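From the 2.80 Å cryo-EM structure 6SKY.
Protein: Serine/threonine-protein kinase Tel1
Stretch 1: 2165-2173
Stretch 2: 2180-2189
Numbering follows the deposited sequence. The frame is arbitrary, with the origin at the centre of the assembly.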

# COMPACT_ATOMS: atom_id res chain seq x y z
N MET A 2165 -11.46 24.43 12.85
CA MET A 2165 -10.99 23.05 12.78
C MET A 2165 -11.42 22.36 11.49
O MET A 2165 -10.64 21.63 10.89
CB MET A 2165 -11.49 22.27 13.99
CG MET A 2165 -10.60 22.34 15.20
SD MET A 2165 -11.40 21.64 16.65
CE MET A 2165 -10.02 20.82 17.41
N LEU A 2166 -12.66 22.58 11.06
CA LEU A 2166 -13.11 21.94 9.82
C LEU A 2166 -12.34 22.47 8.62
O LEU A 2166 -12.01 21.71 7.69
CB LEU A 2166 -14.61 22.15 9.65
CG LEU A 2166 -15.48 21.51 10.73
CD1 LEU A 2166 -16.92 21.89 10.56
CD2 LEU A 2166 -15.34 20.02 10.70
N LEU A 2167 -12.01 23.76 8.63
CA LEU A 2167 -11.17 24.33 7.59
C LEU A 2167 -9.79 23.67 7.56
O LEU A 2167 -9.29 23.28 6.49
CB LEU A 2167 -11.06 25.83 7.84
CG LEU A 2167 -10.38 26.82 6.92
CD1 LEU A 2167 -11.00 26.80 5.56
CD2 LEU A 2167 -10.55 28.17 7.55
N SER A 2168 -9.17 23.53 8.73
CA SER A 2168 -7.88 22.85 8.78
C SER A 2168 -7.97 21.42 8.31
O SER A 2168 -7.01 20.88 7.76
CB SER A 2168 -7.31 22.89 10.19
OG SER A 2168 -7.08 24.21 10.61
N SER A 2169 -9.12 20.77 8.51
CA SER A 2169 -9.25 19.39 8.08
C SER A 2169 -9.31 19.28 6.56
O SER A 2169 -8.72 18.36 5.98
CB SER A 2169 -10.49 18.75 8.70
OG SER A 2169 -11.65 19.26 8.09
N ASP A 2170 -9.98 20.22 5.90
CA ASP A 2170 -9.89 20.28 4.43
C ASP A 2170 -8.44 20.42 3.97
O ASP A 2170 -7.97 19.68 3.09
CB ASP A 2170 -10.71 21.44 3.89
CG ASP A 2170 -12.13 21.43 4.38
OD1 ASP A 2170 -12.52 20.46 5.05
OD2 ASP A 2170 -12.86 22.40 4.10
N ILE A 2171 -7.72 21.38 4.56
CA ILE A 2171 -6.35 21.63 4.12
C ILE A 2171 -5.49 20.39 4.33
O ILE A 2171 -4.74 19.98 3.44
CB ILE A 2171 -5.75 22.84 4.85
CG1 ILE A 2171 -6.55 24.09 4.54
CG2 ILE A 2171 -4.34 23.05 4.41
CD1 ILE A 2171 -6.25 25.21 5.46
N PHE A 2172 -5.57 19.78 5.51
CA PHE A 2172 -4.78 18.59 5.79
C PHE A 2172 -5.17 17.42 4.90
O PHE A 2172 -4.35 16.54 4.64
CB PHE A 2172 -4.92 18.18 7.25
CG PHE A 2172 -4.10 19.00 8.18
CD1 PHE A 2172 -2.79 19.26 7.91
CD2 PHE A 2172 -4.65 19.51 9.33
CE1 PHE A 2172 -2.04 20.02 8.76
CE2 PHE A 2172 -3.91 20.26 10.18
CZ PHE A 2172 -2.60 20.52 9.90
N ARG A 2173 -6.42 17.37 4.46
CA ARG A 2173 -6.81 16.31 3.56
C ARG A 2173 -6.13 16.45 2.21
O ARG A 2173 -5.68 15.45 1.64
CB ARG A 2173 -8.33 16.28 3.39
CG ARG A 2173 -8.82 15.11 2.59
CD ARG A 2173 -10.26 14.79 2.90
NE ARG A 2173 -10.49 14.53 4.31
CZ ARG A 2173 -11.23 15.30 5.09
NH1 ARG A 2173 -11.39 15.00 6.37
NH2 ARG A 2173 -11.81 16.38 4.58
N GLU A 2180 -2.84 13.83 10.84
CA GLU A 2180 -3.38 15.11 11.25
C GLU A 2180 -4.88 15.18 11.10
O GLU A 2180 -5.56 15.77 11.94
CB GLU A 2180 -2.71 16.23 10.47
CG GLU A 2180 -1.26 16.42 10.79
CD GLU A 2180 -1.01 16.64 12.27
OE1 GLU A 2180 -1.89 17.23 12.95
OE2 GLU A 2180 0.05 16.24 12.77
N THR A 2181 -5.44 14.57 10.05
CA THR A 2181 -6.89 14.48 9.95
C THR A 2181 -7.46 13.61 11.05
O THR A 2181 -8.53 13.90 11.59
CB THR A 2181 -7.31 13.95 8.59
OG1 THR A 2181 -6.82 12.62 8.43
CG2 THR A 2181 -6.76 14.81 7.50
N LEU A 2182 -6.75 12.54 11.41
CA LEU A 2182 -7.19 11.69 12.51
C LEU A 2182 -7.20 12.46 13.83
O LEU A 2182 -8.18 12.42 14.58
CB LEU A 2182 -6.27 10.48 12.60
CG LEU A 2182 -6.80 9.17 13.14
CD1 LEU A 2182 -8.16 8.91 12.58
CD2 LEU A 2182 -5.85 8.10 12.71
N ASN A 2183 -6.11 13.17 14.12
CA ASN A 2183 -6.03 14.01 15.31
C ASN A 2183 -7.15 15.02 15.35
O ASN A 2183 -7.81 15.19 16.39
CB ASN A 2183 -4.69 14.73 15.35
CG ASN A 2183 -3.55 13.83 15.70
OD1 ASN A 2183 -3.72 12.85 16.40
ND2 ASN A 2183 -2.37 14.17 15.23
N LEU A 2184 -7.39 15.72 14.24
CA LEU A 2184 -8.41 16.75 14.21
C LEU A 2184 -9.80 16.18 14.40
O LEU A 2184 -10.60 16.76 15.14
CB LEU A 2184 -8.33 17.52 12.90
CG LEU A 2184 -7.54 18.81 12.96
CD1 LEU A 2184 -7.42 19.39 11.59
CD2 LEU A 2184 -8.25 19.78 13.87
N SER A 2185 -10.11 15.07 13.75
CA SER A 2185 -11.46 14.54 13.89
C SER A 2185 -11.69 13.96 15.27
O SER A 2185 -12.80 14.07 15.80
CB SER A 2185 -11.74 13.50 12.81
OG SER A 2185 -11.26 12.24 13.18
N THR A 2186 -10.67 13.39 15.90
CA THR A 2186 -10.83 12.94 17.28
C THR A 2186 -11.07 14.12 18.22
O THR A 2186 -11.98 14.10 19.05
CB THR A 2186 -9.60 12.16 17.73
OG1 THR A 2186 -9.38 11.07 16.83
CG2 THR A 2186 -9.83 11.62 19.09
N ALA A 2187 -10.24 15.16 18.09
CA ALA A 2187 -10.41 16.33 18.94
C ALA A 2187 -11.74 17.03 18.70
O ALA A 2187 -12.26 17.68 19.60
CB ALA A 2187 -9.26 17.30 18.71
N LEU A 2188 -12.29 16.93 17.49
CA LEU A 2188 -13.59 17.52 17.22
C LEU A 2188 -14.71 16.69 17.83
O LEU A 2188 -15.66 17.23 18.39
CB LEU A 2188 -13.82 17.65 15.72
CG LEU A 2188 -13.41 18.92 15.00
CD1 LEU A 2188 -13.43 18.67 13.52
CD2 LEU A 2188 -14.35 20.03 15.35
N SER A 2189 -14.61 15.36 17.72
CA SER A 2189 -15.62 14.51 18.33
C SER A 2189 -15.65 14.66 19.83
O SER A 2189 -16.69 14.47 20.46
CB SER A 2189 -15.37 13.05 17.95
OG SER A 2189 -15.61 12.83 16.59

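Both stretches are helical throughout, with phi/psi values clustered near -65°/-40° and successive i+4 to i backbone hydrogen bonds, among them Phe-2172 N to Ser-2168 O at 2.9 Å and Leu-2188 N to Leu-2184 O at 2.9 Å. The angle between their N-to-C directions is 161°, so the helices run nearly antiparallel, and their axes approach to 9.4 Å. The backbones come nearest at Ser-2169 and Thr-2181, whose CA atoms lie 5.8 Å apart. No hydrogen bond crosses between the stretches; the 516 Å² buried between them, both sides summed, is covered by packing.

Leu-2184 gives the clearest example. Its CA-to-CB bond points toward the first helix, and its side chain enters a hole formed by Met-2165, Ser-2168, Ser-2169 and Phe-2172, a spacing of residues that matches successive turns of a helix. The contacts define the fit: Leu-2184 CD2 is 3.7 Å from Met-2165 CG, while Leu-2184 CD1 lies 3.8 Å from Ser-2168 CB, 3.8 Å from Ser-2169 N and 3.6 Å from Phe-2172 CD2. With 91 Å² covered, it has the largest area of any residue in the contact.

Met-2165 is nearly as well covered, at 89 Å². Beyond Leu-2184 its side chain reaches a further turn along the partner helix, where Met-2165 CE lies 3.8 Å from Ala-2187 CB and Met-2165 SD 3.6 Å from Leu-2188 CD2. Leu-2166 joins this apolar group despite a CA-to-CB bond that points away: the end of its side chain comes nearer, placing Leu-2166 CD2 3.7 Å from Leu-2188 CD1.

At the other end, the Phe-2172 ring is contacted in two distinct ways. Glu-2180 CB sits 3.9 Å from the centroid of the Phe-2172 ring and 11° off its normal, the geometry of a CH-pi contact over one face; Leu-2184 CD1 instead meets the ring edge, near its plane. The Glu-2180 contribution here is thus made by an aliphatic carbon. Beside the ring, Thr-2181 CG2 packs 3.8 Å from Phe-2172 CB and 4.0 Å from Arg-2173 N, so a methyl group fills the space where the backbones are close.

The Ser-2169 hydroxyl is used within its own helix: with chi1 in the p well, Ser-2169 OG donates to Leu-2166 O at 2.5 Å. Leu-2166 O also lies 3.0 Å from Asp-2170 OD1, but both atoms are acceptors, so proximity there does not signify a hydrogen bond.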